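Local coordinates for protein methionyl-tRNA formyltransferase (PDB 1ZGH) that probably transfers a formyl group from 10-formyltetrahydrofolate to the amino group of methionyl-tRNA, making the formylmethionyl initiator used to start bacterial protein synthesis, at residues A240-N244 with G245-A249; K165-N169 with D170-E174; Q118-E122 with R123-K127. All coordinates share one frame; numbering follows the deposited sequence.

Contact 1 (A240-N244 with G245-A249); sequences ASMKN and GKIIA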
ATOM      1  N   ALA A 240      -0.493   1.419  20.456  1.00 28.33           N
ATOM      2  CA  ALA A 240      -1.282   2.375  21.185  1.00 27.67           C
ATOM      3  C   ALA A 240      -2.695   1.865  21.442  1.00 28.27           C
ATOM      4  O   ALA A 240      -3.267   1.195  20.595  1.00 26.63           O
ATOM      5  CB  ALA A 240      -1.356   3.629  20.392  1.00 27.89           C
ATOM      6  N   SER A 241      -3.252   2.204  22.596  1.00 26.65           N
ATOM      7  CA  SER A 241      -4.620   1.834  22.926  1.00 27.55           C
ATOM      8  C   SER A 241      -5.196   2.989  23.729  1.00 26.61           C
ATOM      9  O   SER A 241      -4.579   3.466  24.675  1.00 27.06           O
ATOM     10  CB  SER A 241      -4.619   0.513  23.707  1.00 27.80           C
ATOM     11  OG  SER A 241      -5.888  -0.024  23.945  1.00 28.37           O
HETATM   12  N   MSE A 242      -6.369   3.450  23.327  1.00 26.98           N
HETATM   13  CA  MSE A 242      -6.969   4.608  23.908  1.00 27.97           C
HETATM   14  C   MSE A 242      -7.806   4.219  25.127  1.00 26.88           C
HETATM   15  O   MSE A 242      -8.596   3.299  25.103  1.00 24.11           O
HETATM   16  CB  MSE A 242      -7.773   5.374  22.844  1.00 29.02           C
HETATM   17  CG  MSE A 242      -8.485   6.586  23.389  1.00 35.76           C
HETATM   18 SE   MSE A 242      -7.159   8.040  23.736  1.00 50.29          SE
HETATM   19  CE  MSE A 242      -7.061   8.666  21.825  1.00 45.20           C
ATOM     20  N   LYS A 243      -7.590   4.942  26.220  1.00 26.17           N
ATOM     21  CA  LYS A 243      -8.363   4.792  27.431  1.00 26.55           C
ATOM     22  C   LYS A 243      -8.958   6.190  27.800  1.00 27.36           C
ATOM     23  O   LYS A 243      -8.708   7.165  27.129  1.00 26.25           O
ATOM     24  CB  LYS A 243      -7.471   4.266  28.556  1.00 27.24           C
ATOM     25  CG  LYS A 243      -6.838   2.864  28.323  1.00 29.11           C
ATOM     26  CD  LYS A 243      -7.885   1.796  28.153  1.00 28.26           C
ATOM     27  CE  LYS A 243      -7.313   0.319  27.943  1.00 32.20           C
ATOM     28  NZ  LYS A 243      -8.416  -0.625  27.455  1.00 28.12           N
ATOM     29  N   ASN A 244      -9.712   6.267  28.882  1.00 27.74           N
ATOM     30  CA  ASN A 244     -10.259   7.537  29.289  1.00 27.79           C
ATOM     31  C   ASN A 244      -9.133   8.461  29.692  1.00 27.66           C
ATOM     32  O   ASN A 244      -8.423   8.169  30.625  1.00 27.49           O
ATOM     33  CB  ASN A 244     -11.233   7.378  30.430  1.00 27.71           C
ATOM     34  CG  ASN A 244     -11.910   8.691  30.773  1.00 28.90           C
ATOM     35  OD1 ASN A 244     -12.492   9.349  29.907  1.00 32.12           O
ATOM     36  ND2 ASN A 244     -11.767   9.106  31.985  1.00 24.34           N
ATOM     37  N   GLY A 245      -8.967   9.552  28.947  1.00 28.32           N
ATOM     38  CA  GLY A 245      -7.979  10.576  29.290  1.00 28.79           C
ATOM     39  C   GLY A 245      -6.522  10.244  29.027  1.00 28.50           C
ATOM     40  O   GLY A 245      -5.634  11.038  29.358  1.00 28.28           O
ATOM     41  N   LYS A 246      -6.239   9.080  28.430  1.00 26.76           N
ATOM     42  CA  LYS A 246      -4.860   8.685  28.193  1.00 27.12           C
ATOM     43  C   LYS A 246      -4.708   7.657  27.070  1.00 26.39           C
ATOM     44  O   LYS A 246      -5.667   6.954  26.724  1.00 25.38           O
ATOM     45  CB  LYS A 246      -4.256   8.084  29.475  1.00 26.82           C
ATOM     46  CG  LYS A 246      -4.827   6.773  29.907  1.00 31.16           C
ATOM     47  CD  LYS A 246      -4.404   6.454  31.330  1.00 32.49           C
ATOM     48  CE  LYS A 246      -4.859   5.101  31.785  1.00 37.56           C
ATOM     49  NZ  LYS A 246      -4.533   4.961  33.237  1.00 42.83           N
ATOM     50  N   ILE A 247      -3.498   7.558  26.554  1.00 25.67           N
ATOM     51  CA  ILE A 247      -3.112   6.473  25.613  1.00 25.68           C
ATOM     52  C   ILE A 247      -2.098   5.619  26.362  1.00 26.58           C
ATOM     53  O   ILE A 247      -1.183   6.164  26.978  1.00 26.81           O
ATOM     54  CB  ILE A 247      -2.413   7.047  24.369  1.00 24.71           C
ATOM     55  CG1 ILE A 247      -3.371   7.921  23.560  1.00 25.69           C
ATOM     56  CG2 ILE A 247      -1.739   5.926  23.512  1.00 25.91           C
ATOM     57  CD1 ILE A 247      -2.645   8.735  22.501  1.00 27.26           C
ATOM     58  N   ILE A 248      -2.278   4.311  26.314  1.00 26.74           N
ATOM     59  CA  ILE A 248      -1.299   3.326  26.743  1.00 26.94           C
ATOM     60  C   ILE A 248      -0.592   2.807  25.505  1.00 26.59           C
ATOM     61  O   ILE A 248      -1.240   2.409  24.526  1.00 24.80           O
ATOM     62  CB  ILE A 248      -1.957   2.177  27.469  1.00 28.18           C
ATOM     63  CG1 ILE A 248      -2.727   2.715  28.682  1.00 31.79           C
ATOM     64  CG2 ILE A 248      -0.930   1.104  27.966  1.00 29.72           C
ATOM     65  CD1 ILE A 248      -3.621   1.715  29.234  1.00 40.63           C
ATOM     66  N   ALA A 249       0.737   2.818  25.544  1.00 25.41           N
ATOM     67  CA  ALA A 249       1.555   2.382  24.398  1.00 24.34           C
ATOM     68  C   ALA A 249       2.835   1.732  24.886  1.00 24.83           C
ATOM     69  O   ALA A 249       3.137   1.763  26.098  1.00 24.38           O
ATOM     70  CB  ALA A 249       1.874   3.571  23.501  1.00 24.38           C
TER
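Ser241 and Ile248 face each other as an antiparallel hydrogen-bonded pair, each satisfying the other's backbone. Ser241 N donates to Ile248 O at 2.8 Å, though the bond is bent to 138° at the hydrogen, while Ile248 N returns a straighter bond to Ser241 O at 2.9 Å. Both acceptors carry a second, softer load: Ala240 CA lies 3.3 Å from Ile248 O and Ile247 CA lies 3.5 Å from Ser241 O, each as a CA-H...O contact. Nearer the turn, Lys243 N meets Lys246 O at 2.8 Å, whereas the return bond from Lys246 N to Lys243 O is weak. This is a two-residue beta hairpin closed by a type II turn from Lys243 to Lys246, with Gly245 at its third position taking a positive phi of 75°. It belongs to the C-terminal domain and joins strands 233-243 and 246-254. On one face the selenium of Met242, a selenomethionine, its chain folded back by bends at chi2 and chi3, rests 3.8 Å from Ile247 CG1; both side chains also touch Leu208 of helix 208-217, and Ala240 on the same flank reaches Ile215. On the other, Lys243 uses its aliphatic part: CG packs against Ile248 CD1 at 3.5 Å, while the end of the chain leads away from the opposite strand.

Contact 2 (K165-N169 with D170-E174); sequences KIIFN and DMIPE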
ATOM      1  N   LYS A 165      -6.021  -8.605   1.989  1.00 26.62           N
ATOM      2  CA  LYS A 165      -7.063  -9.611   1.919  1.00 27.96           C
ATOM      3  C   LYS A 165      -8.136  -9.256   0.862  1.00 27.37           C
ATOM      4  O   LYS A 165      -8.565 -10.119   0.115  1.00 27.08           O
ATOM      5  CB  LYS A 165      -7.654  -9.879   3.299  1.00 27.73           C
ATOM      6  CG  LYS A 165      -8.718 -10.939   3.366  1.00 32.10           C
ATOM      7  CD  LYS A 165      -8.994 -11.418   4.841  1.00 32.04           C
ATOM      8  CE  LYS A 165     -10.297 -12.149   4.984  1.00 35.11           C
ATOM      9  NZ  LYS A 165     -10.393 -12.903   6.301  1.00 38.86           N
ATOM     10  N   ILE A 166      -8.538  -7.991   0.784  1.00 26.85           N
ATOM     11  CA  ILE A 166      -9.472  -7.535  -0.256  1.00 26.80           C
ATOM     12  C   ILE A 166      -8.869  -7.694  -1.657  1.00 26.42           C
ATOM     13  O   ILE A 166      -9.550  -8.132  -2.590  1.00 25.95           O
ATOM     14  CB  ILE A 166      -9.921  -6.056   0.006  1.00 27.22           C
ATOM     15  CG1 ILE A 166     -10.780  -6.018   1.279  1.00 28.42           C
ATOM     16  CG2 ILE A 166     -10.684  -5.471  -1.222  1.00 27.67           C
ATOM     17  CD1 ILE A 166     -11.117  -4.600   1.860  1.00 27.59           C
ATOM     18  N   ILE A 167      -7.591  -7.360  -1.799  1.00 25.32           N
ATOM     19  CA  ILE A 167      -6.932  -7.391  -3.071  1.00 25.67           C
ATOM     20  C   ILE A 167      -6.826  -8.844  -3.582  1.00 26.08           C
ATOM     21  O   ILE A 167      -7.155  -9.162  -4.755  1.00 25.72           O
ATOM     22  CB  ILE A 167      -5.552  -6.724  -3.000  1.00 25.10           C
ATOM     23  CG1 ILE A 167      -5.734  -5.204  -2.919  1.00 24.91           C
ATOM     24  CG2 ILE A 167      -4.697  -7.064  -4.237  1.00 24.79           C
ATOM     25  CD1 ILE A 167      -4.443  -4.431  -2.541  1.00 25.43           C
ATOM     26  N   PHE A 168      -6.379  -9.720  -2.698  1.00 26.24           N
ATOM     27  CA  PHE A 168      -6.140 -11.122  -3.062  1.00 26.87           C
ATOM     28  C   PHE A 168      -7.389 -11.984  -3.143  1.00 28.13           C
ATOM     29  O   PHE A 168      -7.444 -12.880  -4.001  1.00 26.11           O
ATOM     30  CB  PHE A 168      -5.113 -11.773  -2.135  1.00 26.59           C
ATOM     31  CG  PHE A 168      -3.683 -11.426  -2.496  1.00 26.33           C
ATOM     32  CD1 PHE A 168      -3.046 -12.097  -3.517  1.00 24.48           C
ATOM     33  CD2 PHE A 168      -2.996 -10.421  -1.824  1.00 27.22           C
ATOM     34  CE1 PHE A 168      -1.725 -11.781  -3.881  1.00 23.28           C
ATOM     35  CE2 PHE A 168      -1.671 -10.094  -2.159  1.00 25.99           C
ATOM     36  CZ  PHE A 168      -1.031 -10.802  -3.210  1.00 26.95           C
ATOM     37  N   ASN A 169      -8.378 -11.724  -2.297  1.00 28.44           N
ATOM     38  CA  ASN A 169      -9.563 -12.603  -2.257  1.00 30.01           C
ATOM     39  C   ASN A 169     -10.665 -12.129  -3.183  1.00 30.02           C
ATOM     40  O   ASN A 169     -11.432 -12.939  -3.669  1.00 30.02           O
ATOM     41  CB  ASN A 169     -10.096 -12.747  -0.833  1.00 30.76           C
ATOM     42  CG  ASN A 169      -9.143 -13.534   0.088  1.00 33.85           C
ATOM     43  OD1 ASN A 169      -8.088 -14.029  -0.333  1.00 36.27           O
ATOM     44  ND2 ASN A 169      -9.540 -13.674   1.339  1.00 35.84           N
ATOM     45  N   ASP A 170     -10.714 -10.829  -3.472  1.00 30.40           N
ATOM     46  CA  ASP A 170     -11.809 -10.242  -4.259  1.00 31.07           C
ATOM     47  C   ASP A 170     -11.312  -9.615  -5.564  1.00 30.45           C
ATOM     48  O   ASP A 170     -11.739 -10.025  -6.650  1.00 30.13           O
ATOM     49  CB  ASP A 170     -12.543  -9.213  -3.393  1.00 32.18           C
ATOM     50  CG  ASP A 170     -13.669  -8.487  -4.131  1.00 35.54           C
ATOM     51  OD1 ASP A 170     -14.258  -7.565  -3.514  1.00 38.37           O
ATOM     52  OD2 ASP A 170     -13.985  -8.826  -5.306  1.00 41.14           O
HETATM   53  N   MSE A 171     -10.388  -8.663  -5.477  1.00 29.15           N
HETATM   54  CA  MSE A 171     -10.024  -7.864  -6.637  1.00 30.12           C
HETATM   55  C   MSE A 171      -9.239  -8.620  -7.729  1.00 29.26           C
HETATM   56  O   MSE A 171      -9.603  -8.541  -8.904  1.00 28.16           O
HETATM   57  CB  MSE A 171      -9.301  -6.586  -6.217  1.00 29.45           C
HETATM   58  CG  MSE A 171     -10.144  -5.731  -5.281  1.00 30.36           C
HETATM   59 SE   MSE A 171      -9.273  -4.058  -4.835  1.00 36.36          SE
HETATM   60  CE  MSE A 171      -9.826  -2.970  -6.388  1.00 32.30           C
ATOM     61  N   ILE A 172      -8.173  -9.312  -7.344  1.00 29.06           N
ATOM     62  CA  ILE A 172      -7.373 -10.075  -8.278  1.00 29.07           C
ATOM     63  C   ILE A 172      -8.214 -11.156  -9.001  1.00 29.03           C
ATOM     64  O   ILE A 172      -8.225 -11.178 -10.215  1.00 28.15           O
ATOM     65  CB  ILE A 172      -6.043 -10.596  -7.652  1.00 28.36           C
ATOM     66  CG1 ILE A 172      -5.076  -9.405  -7.495  1.00 28.41           C
ATOM     67  CG2 ILE A 172      -5.367 -11.636  -8.570  1.00 29.95           C
ATOM     68  CD1 ILE A 172      -3.749  -9.717  -6.826  1.00 29.42           C
ATOM     69  N   PRO A 173      -8.955 -12.009  -8.271  1.00 29.89           N
ATOM     70  CA  PRO A 173      -9.845 -12.967  -8.966  1.00 30.18           C
ATOM     71  C   PRO A 173     -10.833 -12.343  -9.966  1.00 30.67           C
ATOM     72  O   PRO A 173     -11.040 -12.881 -11.064  1.00 30.56           O
ATOM     73  CB  PRO A 173     -10.594 -13.639  -7.815  1.00 30.46           C
ATOM     74  CG  PRO A 173      -9.655 -13.538  -6.675  1.00 30.10           C
ATOM     75  CD  PRO A 173      -9.027 -12.182  -6.812  1.00 29.96           C
ATOM     76  N   GLU A 174     -11.441 -11.229  -9.590  1.00 31.34           N
ATOM     77  CA  GLU A 174     -12.364 -10.517 -10.484  1.00 32.19           C
ATOM     78  C   GLU A 174     -11.661  -9.978 -11.727  1.00 31.68           C
ATOM     79  O   GLU A 174     -12.125 -10.186 -12.871  1.00 30.88           O
ATOM     80  CB  GLU A 174     -13.051  -9.362  -9.748  1.00 33.15           C
ATOM     81  CG  GLU A 174     -13.739  -8.372 -10.700  1.00 36.91           C
ATOM     82  CD  GLU A 174     -15.193  -8.179 -10.368  1.00 41.95           C
ATOM     83  OE1 GLU A 174     -15.602  -7.025 -10.103  1.00 44.76           O
ATOM     84  OE2 GLU A 174     -15.923  -9.195 -10.383  1.00 45.61           O
TER
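Ile166 O is gripped by two backbone donors of the following turn, Met171 N and Asp170 N, each 3.1 Å away. The bond from Met171 N is nearly straight and lies in the carbonyl plane; that from Asp170 N is bent to 142° at the hydrogen and comes from above this plane. A shorter bond follows, Ile172 N to Ile167 O at 2.8 Å, again spanning five residues instead of four. The wider turn leads into Pro173, which has no N-H to offer: its CD sits 3.3 Å from Phe168 O, and its CG leans on Asn169 O. The side chains pack on the buried flank. Ile167 CG2, anti to the backbone N because CG1 takes chi1 -74°, meets Ile172 CD1 at 3.8 Å. Ile172 CD1 also lies over one face of the Phe168 ring, 4.1 Å from Phe168 CE1, the two side chains running side by side in the same direction. Next to them Met171 crosses Ile166 at an angle, its CG 4.1 Å from Ile166 CG2. Phe168 and Ile172 press on Phe49 of helix 40-52, while Ile167, Met171 and Ile172 all touch Phe103 of strand 100-104. On another flank Asp170 OD1 forms a salt bridge with Arg148 of strand 144-151, which Glu174 also engages. The arrangement is a pi-type widening with a proline kink inside helix 156-178, a long helix lying against the mixed sheet of the formyltransferase fold.

Contact 3 (Q118-E122 with R123-K127); sequences QNLIE and RGIKK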
ATOM      1  N   GLN A 118      -0.990   7.250   5.598  1.00 26.05           N
ATOM      2  CA  GLN A 118      -0.679   8.330   6.504  1.00 27.26           C
ATOM      3  C   GLN A 118      -1.336   9.626   6.041  1.00 28.01           C
ATOM      4  O   GLN A 118      -1.894  10.359   6.854  1.00 27.55           O
ATOM      5  CB  GLN A 118       0.848   8.507   6.661  1.00 27.40           C
ATOM      6  CG  GLN A 118       1.574   7.319   7.285  1.00 29.62           C
ATOM      7  CD  GLN A 118       1.789   6.135   6.349  1.00 31.09           C
ATOM      8  OE1 GLN A 118       1.850   6.318   5.139  1.00 32.60           O
ATOM      9  NE2 GLN A 118       1.886   4.901   6.905  1.00 29.91           N
ATOM     10  N   ASN A 119      -1.344   9.876   4.734  1.00 27.32           N
ATOM     11  CA  ASN A 119      -2.033  11.057   4.211  1.00 27.36           C
ATOM     12  C   ASN A 119      -3.563  11.023   4.462  1.00 27.24           C
ATOM     13  O   ASN A 119      -4.171  12.054   4.787  1.00 25.07           O
ATOM     14  CB  ASN A 119      -1.718  11.241   2.743  1.00 27.35           C
ATOM     15  CG  ASN A 119      -0.450  12.051   2.515  1.00 28.90           C
ATOM     16  OD1 ASN A 119      -0.365  13.228   2.937  1.00 32.39           O
ATOM     17  ND2 ASN A 119       0.530  11.451   1.849  1.00 27.10           N
ATOM     18  N   LEU A 120      -4.161   9.825   4.384  1.00 26.25           N
ATOM     19  CA  LEU A 120      -5.604   9.654   4.664  1.00 26.85           C
ATOM     20  C   LEU A 120      -5.941   9.827   6.162  1.00 27.10           C
ATOM     21  O   LEU A 120      -6.893  10.517   6.505  1.00 26.75           O
ATOM     22  CB  LEU A 120      -6.072   8.268   4.201  1.00 26.28           C
ATOM     23  CG  LEU A 120      -6.102   8.086   2.674  1.00 26.94           C
ATOM     24  CD1 LEU A 120      -6.137   6.573   2.352  1.00 26.30           C
ATOM     25  CD2 LEU A 120      -7.281   8.825   2.062  1.00 28.06           C
ATOM     26  N   ILE A 121      -5.164   9.165   7.026  1.00 27.80           N
ATOM     27  CA  ILE A 121      -5.364   9.224   8.479  1.00 28.66           C
ATOM     28  C   ILE A 121      -5.099  10.627   9.028  1.00 29.59           C
ATOM     29  O   ILE A 121      -5.939  11.132   9.775  1.00 30.00           O
ATOM     30  CB  ILE A 121      -4.594   8.143   9.241  1.00 28.62           C
ATOM     31  CG1 ILE A 121      -5.169   6.771   8.883  1.00 28.04           C
ATOM     32  CG2 ILE A 121      -4.695   8.359  10.814  1.00 29.00           C
ATOM     33  CD1 ILE A 121      -4.433   5.593   9.520  1.00 29.40           C
ATOM     34  N   GLU A 122      -4.025  11.297   8.595  1.00 30.39           N
ATOM     35  CA  GLU A 122      -3.872  12.763   8.862  1.00 31.23           C
ATOM     36  C   GLU A 122      -5.081  13.603   8.525  1.00 30.83           C
ATOM     37  O   GLU A 122      -5.367  14.618   9.188  1.00 32.26           O
ATOM     38  CB  GLU A 122      -2.713  13.341   8.062  1.00 30.94           C
ATOM     39  CG  GLU A 122      -1.369  13.047   8.636  1.00 35.21           C
ATOM     40  CD  GLU A 122      -0.286  13.813   7.887  1.00 36.82           C
ATOM     41  OE1 GLU A 122      -0.353  15.076   7.836  1.00 43.10           O
ATOM     42  OE2 GLU A 122       0.598  13.147   7.315  1.00 46.94           O
ATOM     43  N   ARG A 123      -5.749  13.280   7.428  1.00 29.62           N
ATOM     44  CA  ARG A 123      -6.910  14.031   7.025  1.00 29.84           C
ATOM     45  C   ARG A 123      -8.186  13.615   7.798  1.00 30.04           C
ATOM     46  O   ARG A 123      -9.254  14.052   7.450  1.00 31.15           O
ATOM     47  CB  ARG A 123      -7.106  13.955   5.519  1.00 28.69           C
ATOM     48  CG  ARG A 123      -6.041  14.753   4.747  1.00 28.57           C
ATOM     49  CD  ARG A 123      -6.032  14.456   3.272  1.00 29.77           C
ATOM     50  NE  ARG A 123      -5.107  15.325   2.543  1.00 30.88           N
ATOM     51  CZ  ARG A 123      -3.780  15.268   2.638  1.00 30.05           C
ATOM     52  NH1 ARG A 123      -3.185  14.368   3.399  1.00 28.20           N
ATOM     53  NH2 ARG A 123      -3.033  16.107   1.935  1.00 31.94           N
ATOM     54  N   GLY A 124      -8.065  12.780   8.826  1.00 30.17           N
ATOM     55  CA  GLY A 124      -9.231  12.304   9.579  1.00 30.03           C
ATOM     56  C   GLY A 124     -10.179  11.379   8.811  1.00 30.01           C
ATOM     57  O   GLY A 124     -11.371  11.269   9.163  1.00 30.64           O
ATOM     58  N   ILE A 125      -9.689  10.724   7.758  1.00 27.98           N
ATOM     59  CA  ILE A 125     -10.559   9.885   6.946  1.00 27.33           C
ATOM     60  C   ILE A 125     -10.625   8.459   7.550  1.00 26.78           C
ATOM     61  O   ILE A 125      -9.587   7.863   7.871  1.00 23.87           O
ATOM     62  CB  ILE A 125     -10.082   9.865   5.478  1.00 26.83           C
ATOM     63  CG1 ILE A 125     -10.272  11.244   4.851  1.00 27.44           C
ATOM     64  CG2 ILE A 125     -10.800   8.785   4.638  1.00 26.42           C
ATOM     65  CD1 ILE A 125      -9.372  11.495   3.669  1.00 28.16           C
ATOM     66  N   LYS A 126     -11.843   7.922   7.664  1.00 26.34           N
ATOM     67  CA  LYS A 126     -12.023   6.594   8.253  1.00 28.49           C
ATOM     68  C   LYS A 126     -12.403   5.504   7.266  1.00 27.57           C
ATOM     69  O   LYS A 126     -12.344   4.329   7.620  1.00 26.32           O
ATOM     70  CB  LYS A 126     -13.039   6.637   9.400  1.00 29.85           C
ATOM     71  CG  LYS A 126     -12.401   7.133  10.725  1.00 33.27           C
ATOM     72  CD  LYS A 126     -11.395   6.152  11.412  1.00 36.64           C
ATOM     73  CE  LYS A 126     -10.825   6.808  12.694  1.00 36.74           C
ATOM     74  NZ  LYS A 126     -10.041   5.823  13.573  1.00 40.27           N
ATOM     75  N   LYS A 127     -12.761   5.899   6.047  1.00 26.60           N
ATOM     76  CA  LYS A 127     -13.057   4.942   4.976  1.00 27.44           C
ATOM     77  C   LYS A 127     -12.526   5.473   3.639  1.00 26.43           C
ATOM     78  O   LYS A 127     -12.662   6.659   3.339  1.00 24.67           O
ATOM     79  CB  LYS A 127     -14.559   4.725   4.859  1.00 27.85           C
ATOM     80  CG  LYS A 127     -14.908   3.475   4.058  1.00 31.02           C
TER
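Arg123 folds back along the last helical turn beside Asn119, its chain extended from CG to NE and its NH1 held by two oxygens of that one residue. Arg123 NH1 donates to Asn119 O at 2.9 Å, in the guanidinium plane, and to Asn119 OD1 at 3.1 Å, tilted from it; the amide and guanidinium planes stand 64° apart. ND2, at the other end of the amide, bonds to Gln193 O, which helps fix the rotation that presents OD1 to the arginine. The compact side of the contact is apolar: Ile125 comes back over the helix end, its CD1 3.8 Å from Leu120 CD2, and Leu120 leans further on Phe192 and Leu152. By contrast Glu122, Arg123 and Gly124 are exposed to solvent, and the Glu122 carboxylate turns away to a salt bridge with Arg195, its charge staying 5.3 Å from the guanidinium (OE1 to Arg123 NH1). Two backbone bonds complete the ending, Ile125 N to Leu120 O at 3.1 Å and Gly124 N to Ile121 O at 2.9 Å. With Gly124 at positive phi as the C-prime residue, they form the Schellman motif that ends helix 116-122 ahead of strand 127-134.

Overall arrangement
Along the chain the three contacts follow in series, none nested in or crossing another. Contact 3 comes first, turning the chain out of helix 116-122 into the loop that leads to strand 127-134 of the mixed sheet. Contact 2 closes no loop: it lies inside helix 156-178, which follows the sheet's edge strand 144-151 and packs on that sheet. Contact 1 comes last, reversing the chain between two strands of the C-terminal antiparallel sheet. Helix 208-217 links the ends of this series, touching both contact 1 and Ile121 of contact 3, whose centres are about 20 Å apart. Contact 2 is more distant, its centre about 34 Å from that of contact 1.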